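Local coordinates for MobB protein homolog (Geobacillus stearothermophilus, PDB 1XJC) that is of unknown function but, as a MobB homolog of the P-loop NTPase clan, probably binds a nucleotide and assists molybdopterin guanine dinucleotide synthesis, at residues A[22-27]-A[97-102]; A[18-23]-A[111-116]. All coordinates share one frame; numbering follows the deposited sequence.

Interaction 1 and interaction 2 hang the same helix, 17-30, on two strands of one parallel sheet. Strands 99-103 and 112-116 lie on either side of strand 6-10, so the helix reaches across strand 6-10 to the strands on both sides of it. The two centres are 10 Å apart, and the segments share Glu22 and Lys23. Two further touches join them: CZ3 of Trp24 comes within 4.0 Å of CG2 of Val113, and the selenomethionine methyl CE of Met21 lies 3.7 Å from O of Leu101. Interaction 2 is nearer the probable nucleotide site, since Thr18 belongs to a likely Walker A loop with Gly11, Gly16 and Lys17; interaction 1 follows one turn further along the helix.

Interaction 1: A[22-27]-A[97-102]; sequences EKWVAA and LDLVLV
Trp24 and Leu101 meet where the helix that follows the likely P-loop packs on the parallel sheet of an alpha/beta fold, as in other P-loop NTPases. The axes of helix segment 22-27 and strand 99-102 run nearly antiparallel, at 173°, with a closest approach of 10.1 Å. The contact between them is made by side chains, with no hydrogen bond between the two segments. Leu101 does most of the work with its two methyls. CD2 sits over one face of the Trp24 indole in a CH-pi contact, 3.4 Å from the centroid of the six-membered ring and only 6° off the ring normal, so the methyl presses almost straight down on the benzo ring. CD1 reaches over the pyrrole end of the same indole, 3.8 Å from CG of Trp24. With CG of Trp24 placed opposite the backbone N (chi1 -162°), the indole extends from the helix over the strand and offers its face to this leucine. Leu99, two residues earlier on the strand, comes near the indole nitrogen: its CD2 lies obliquely 4.1 Å from NE1 of Trp24, the two side chains crossing at about a right angle. NE1 is buried here without a hydrogen-bonding partner in the model, a probable cost of setting the indole in so apolar a place. Helix 154-166 adds Met162 and Val165 to the surroundings of the ring, and Trp7 of the neighbouring strand 6-10 touches both leucines. Replacing Trp24 by an alanine here would probably open a gap between helix and sheet and leave CD2 of Leu101 without the ring face it rests on. Val25 completes the contact from the next helix position, its CG2 3.8 Å from CD1 of Leu101.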
loop_
_atom_site.group_PDB
_atom_site.type_symbol
_atom_site.label_atom_id
_atom_site.label_comp_id
_atom_site.label_asym_id
_atom_site.label_seq_id
_atom_site.Cartn_x
_atom_site.Cartn_y
_atom_site.Cartn_z
ATOM N N GLU A 22 4.725 6.408 -3.568
ATOM C CA GLU A 22 4.776 7.801 -3.984
ATOM C C GLU A 22 4.037 8.085 -5.275
ATOM O O GLU A 22 3.240 9.024 -5.356
ATOM C CB GLU A 22 6.236 8.263 -4.101
ATOM C CG GLU A 22 6.748 8.839 -2.783
ATOM C CD GLU A 22 8.217 9.258 -2.818
ATOM O OE1 GLU A 22 8.679 9.789 -3.860
ATOM O OE2 GLU A 22 8.892 9.065 -1.780
ATOM N N LYS A 23 4.291 7.270 -6.288
ATOM C CA LYS A 23 3.652 7.483 -7.573
ATOM C C LYS A 23 2.169 7.188 -7.536
ATOM O O LYS A 23 1.383 7.885 -8.175
ATOM C CB LYS A 23 4.331 6.616 -8.639
ATOM C CG LYS A 23 5.746 7.074 -8.958
ATOM C CD LYS A 23 6.407 6.140 -9.960
ATOM C CE LYS A 23 7.852 6.551 -10.187
ATOM N NZ LYS A 23 7.912 7.968 -10.664
ATOM N N TRP A 24 1.779 6.156 -6.794
ATOM C CA TRP A 24 0.371 5.783 -6.716
ATOM C C TRP A 24 -0.390 6.877 -5.967
ATOM O O TRP A 24 -1.438 7.317 -6.423
ATOM C CB TRP A 24 0.223 4.437 -5.999
ATOM C CG TRP A 24 -1.090 3.748 -6.231
ATOM C CD1 TRP A 24 -2.201 4.258 -6.846
ATOM C CD2 TRP A 24 -1.418 2.404 -5.864
ATOM N NE1 TRP A 24 -3.194 3.314 -6.887
ATOM C CE2 TRP A 24 -2.744 2.166 -6.290
ATOM C CE3 TRP A 24 -0.718 1.372 -5.216
ATOM C CZ2 TRP A 24 -3.389 0.937 -6.086
ATOM C CZ3 TRP A 24 -1.362 0.147 -5.014
ATOM C CH2 TRP A 24 -2.681 -0.057 -5.448
ATOM N N VAL A 25 0.128 7.315 -4.817
ATOM C CA VAL A 25 -0.533 8.393 -4.070
ATOM C C VAL A 25 -0.676 9.645 -4.957
ATOM O O VAL A 25 -1.745 10.248 -5.012
ATOM C CB VAL A 25 0.257 8.775 -2.759
ATOM C CG1 VAL A 25 -0.228 10.108 -2.228
ATOM C CG2 VAL A 25 0.073 7.697 -1.678
ATOM N N ALA A 26 0.391 10.022 -5.665
ATOM C CA ALA A 26 0.359 11.207 -6.533
ATOM C C ALA A 26 -0.708 11.125 -7.638
ATOM O O ALA A 26 -1.409 12.110 -7.910
ATOM C CB ALA A 26 1.772 11.450 -7.178
ATOM N N ALA A 27 -0.841 9.962 -8.273
ATOM C CA ALA A 27 -1.833 9.809 -9.334
ATOM C C ALA A 27 -3.217 9.921 -8.708
ATOM O O ALA A 27 -4.101 10.578 -9.260
ATOM C CB ALA A 27 -1.678 8.447 -10.034
ATOM N N LEU A 97 -12.743 8.479 2.713
ATOM C CA LEU A 97 -11.631 8.254 1.799
ATOM C C LEU A 97 -12.032 7.389 0.604
ATOM O O LEU A 97 -12.850 6.473 0.736
ATOM C CB LEU A 97 -10.465 7.608 2.556
ATOM C CG LEU A 97 -9.927 8.456 3.719
ATOM C CD1 LEU A 97 -8.805 7.708 4.435
ATOM C CD2 LEU A 97 -9.433 9.800 3.195
ATOM N N ASP A 98 -11.467 7.701 -0.559
ATOM C CA ASP A 98 -11.729 6.942 -1.780
ATOM C C ASP A 98 -10.736 5.795 -1.926
ATOM O O ASP A 98 -11.014 4.805 -2.601
ATOM C CB ASP A 98 -11.595 7.838 -3.021
ATOM C CG ASP A 98 -12.572 9.008 -3.009
ATOM O OD1 ASP A 98 -13.796 8.749 -3.030
ATOM O OD2 ASP A 98 -12.108 10.175 -2.962
ATOM N N LEU A 99 -9.576 5.942 -1.294
ATOM C CA LEU A 99 -8.510 4.957 -1.406
ATOM C C LEU A 99 -7.582 5.031 -0.205
ATOM O O LEU A 99 -7.206 6.120 0.233
ATOM C CB LEU A 99 -7.678 5.236 -2.675
ATOM C CG LEU A 99 -6.388 4.417 -2.869
ATOM C CD1 LEU A 99 -6.766 2.952 -3.157
ATOM C CD2 LEU A 99 -5.528 4.987 -4.016
ATOM N N VAL A 100 -7.217 3.867 0.311
ATOM C CA VAL A 100 -6.280 3.772 1.421
ATOM C C VAL A 100 -5.178 2.821 0.974
ATOM O O VAL A 100 -5.445 1.660 0.639
ATOM C CB VAL A 100 -6.933 3.194 2.720
ATOM C CG1 VAL A 100 -5.887 3.147 3.848
ATOM C CG2 VAL A 100 -8.109 4.075 3.140
ATOM N N LEU A 101 -3.949 3.326 0.937
ATOM C CA LEU A 101 -2.819 2.506 0.549
ATOM C C LEU A 101 -2.076 2.132 1.810
ATOM O O LEU A 101 -1.630 3.007 2.577
ATOM C CB LEU A 101 -1.890 3.264 -0.403
ATOM C CG LEU A 101 -2.584 3.576 -1.730
ATOM C CD1 LEU A 101 -1.692 4.492 -2.565
ATOM C CD2 LEU A 101 -2.870 2.259 -2.496
ATOM N N VAL A 102 -1.936 0.831 2.005
ATOM C CA VAL A 102 -1.288 0.280 3.176
ATOM C C VAL A 102 0.028 -0.392 2.826
ATOM O O VAL A 102 0.060 -1.322 2.008
ATOM C CB VAL A 102 -2.212 -0.770 3.835
ATOM C CG1 VAL A 102 -1.500 -1.444 4.987
ATOM C CG2 VAL A 102 -3.518 -0.109 4.283
#

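Interaction 2: A[18-23]-A[111-116]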
loop_
_atom_site.group_PDB
_atom_site.type_symbol
_atom_site.label_atom_id
_atom_site.label_comp_id
_atom_site.label_asym_id
_atom_site.label_seq_id
_atom_site.Cartn_x
_atom_site.Cartn_y
_atom_site.Cartn_z
ATOM N N THR A 18 8.623 2.214 -1.942
ATOM C CA THR A 18 8.617 3.672 -1.782
ATOM C C THR A 18 8.252 4.340 -3.119
ATOM O O THR A 18 7.471 5.287 -3.180
ATOM C CB THR A 18 10.012 4.186 -1.352
ATOM O OG1 THR A 18 10.354 3.638 -0.073
ATOM C CG2 THR A 18 10.027 5.714 -1.294
ATOM N N THR A 19 8.845 3.852 -4.197
ATOM C CA THR A 19 8.550 4.375 -5.518
ATOM C C THR A 19 7.062 4.162 -5.826
ATOM O O THR A 19 6.372 5.103 -6.203
ATOM C CB THR A 19 9.435 3.684 -6.575
ATOM O OG1 THR A 19 10.757 4.235 -6.488
ATOM C CG2 THR A 19 8.870 3.880 -8.003
ATOM N N LEU A 20 6.563 2.940 -5.642
ATOM C CA LEU A 20 5.146 2.669 -5.902
ATOM C C LEU A 20 4.213 3.532 -5.049
ATOM O O LEU A 20 3.296 4.156 -5.578
ATOM C CB LEU A 20 4.810 1.202 -5.662
ATOM C CG LEU A 20 3.313 0.905 -5.852
ATOM C CD1 LEU A 20 2.894 1.222 -7.300
ATOM C CD2 LEU A 20 3.045 -0.554 -5.529
HETATM N N MSE A 21 4.447 3.577 -3.739
HETATM C CA MSE A 21 3.598 4.391 -2.850
HETATM C C MSE A 21 3.556 5.843 -3.306
HETATM O O MSE A 21 2.493 6.454 -3.422
HETATM C CB MSE A 21 4.115 4.349 -1.396
HETATM C CG MSE A 21 3.870 3.037 -0.664
HETATM SE SE MSE A 21 1.971 2.663 -0.373
HETATM C CE MSE A 21 1.659 3.797 1.197
ATOM N N GLU A 22 4.725 6.408 -3.568
ATOM C CA GLU A 22 4.776 7.801 -3.984
ATOM C C GLU A 22 4.037 8.085 -5.275
ATOM O O GLU A 22 3.240 9.024 -5.356
ATOM C CB GLU A 22 6.236 8.263 -4.101
ATOM C CG GLU A 22 6.748 8.839 -2.783
ATOM C CD GLU A 22 8.217 9.258 -2.818
ATOM O OE1 GLU A 22 8.679 9.789 -3.860
ATOM O OE2 GLU A 22 8.892 9.065 -1.780
ATOM N N LYS A 23 4.291 7.270 -6.288
ATOM C CA LYS A 23 3.652 7.483 -7.573
ATOM C C LYS A 23 2.169 7.188 -7.536
ATOM O O LYS A 23 1.383 7.885 -8.175
ATOM C CB LYS A 23 4.331 6.616 -8.639
ATOM C CG LYS A 23 5.746 7.074 -8.958
ATOM C CD LYS A 23 6.407 6.140 -9.960
ATOM C CE LYS A 23 7.852 6.551 -10.187
ATOM N NZ LYS A 23 7.912 7.968 -10.664
ATOM N N PRO A 111 -6.597 -6.504 -1.243
ATOM C CA PRO A 111 -5.869 -6.766 -2.495
ATOM C C PRO A 111 -4.492 -6.121 -2.389
ATOM O O PRO A 111 -4.363 -5.000 -1.899
ATOM C CB PRO A 111 -6.757 -6.120 -3.563
ATOM C CG PRO A 111 -7.509 -5.059 -2.798
ATOM C CD PRO A 111 -7.852 -5.786 -1.509
ATOM N N LYS A 112 -3.466 -6.829 -2.837
ATOM C CA LYS A 112 -2.119 -6.296 -2.714
ATOM C C LYS A 112 -1.207 -6.393 -3.917
ATOM O O LYS A 112 -1.365 -7.258 -4.807
ATOM C CB LYS A 112 -1.419 -6.957 -1.521
ATOM C CG LYS A 112 -1.498 -8.483 -1.491
ATOM C CD LYS A 112 -0.791 -9.070 -0.250
ATOM C CE LYS A 112 -1.421 -8.590 1.075
ATOM N NZ LYS A 112 -2.780 -9.161 1.399
ATOM N N VAL A 113 -0.255 -5.473 -3.948
ATOM C CA VAL A 113 0.746 -5.463 -4.993
ATOM C C VAL A 113 2.016 -5.927 -4.278
ATOM O O VAL A 113 2.367 -5.409 -3.220
ATOM C CB VAL A 113 0.965 -4.055 -5.565
ATOM C CG1 VAL A 113 2.127 -4.095 -6.591
ATOM C CG2 VAL A 113 -0.340 -3.545 -6.210
ATOM N N VAL A 114 2.693 -6.917 -4.843
ATOM C CA VAL A 114 3.898 -7.433 -4.223
ATOM C C VAL A 114 5.126 -6.939 -4.996
ATOM O O VAL A 114 5.192 -7.076 -6.230
ATOM C CB VAL A 114 3.881 -8.990 -4.216
ATOM C CG1 VAL A 114 5.167 -9.523 -3.568
ATOM C CG2 VAL A 114 2.634 -9.514 -3.469
ATOM N N LEU A 115 6.074 -6.342 -4.276
ATOM C CA LEU A 115 7.308 -5.852 -4.876
ATOM C C LEU A 115 8.419 -6.836 -4.519
ATOM O O LEU A 115 8.583 -7.224 -3.346
ATOM C CB LEU A 115 7.641 -4.447 -4.368
ATOM C CG LEU A 115 6.770 -3.392 -5.065
ATOM C CD1 LEU A 115 5.867 -2.747 -4.063
ATOM C CD2 LEU A 115 7.650 -2.353 -5.764
ATOM N N VAL A 116 9.169 -7.260 -5.531
ATOM C CA VAL A 116 10.229 -8.231 -5.310
ATOM C C VAL A 116 11.529 -7.837 -5.997
ATOM O O VAL A 116 11.526 -7.396 -7.149
ATOM C CB VAL A 116 9.803 -9.653 -5.814
ATOM C CG1 VAL A 116 8.511 -10.110 -5.093
ATOM C CG2 VAL A 116 9.578 -9.640 -7.306
#
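Leu20 meets Val113 and Leu115 by apolar contact alone, within the core between helix 17-30 and the parallel sheet. One methyl does all the touching from the helix: CD2 of Leu20 lies 3.8 Å from CG1 of Val113 and 3.9 Å from CD1 of Leu115. It thus rests between two residues that point to the same face of strand 112-116, while Val114 between them points away. Turning its CG opposite the backbone N (chi1 177°), Leu20 stretches out from the helix and carries CD2 across to the strand. Leu115 meets the same methyl from two residues further along the strand. Around this trio, Tyr157 and Leu161 of helix 154-166 pack on Leu20, and Leu161 also touches Val113.

Polar links belong to the strand's own surroundings: Val113 makes backbone hydrogen bonds with Gln8 and Val10 of strand 6-10. With apolar carbons alone meeting across the interface, the contact has no directional bond to fix its angle; shape and exclusion of water probably hold the helix, close behind the likely Walker A loop, against the sheet.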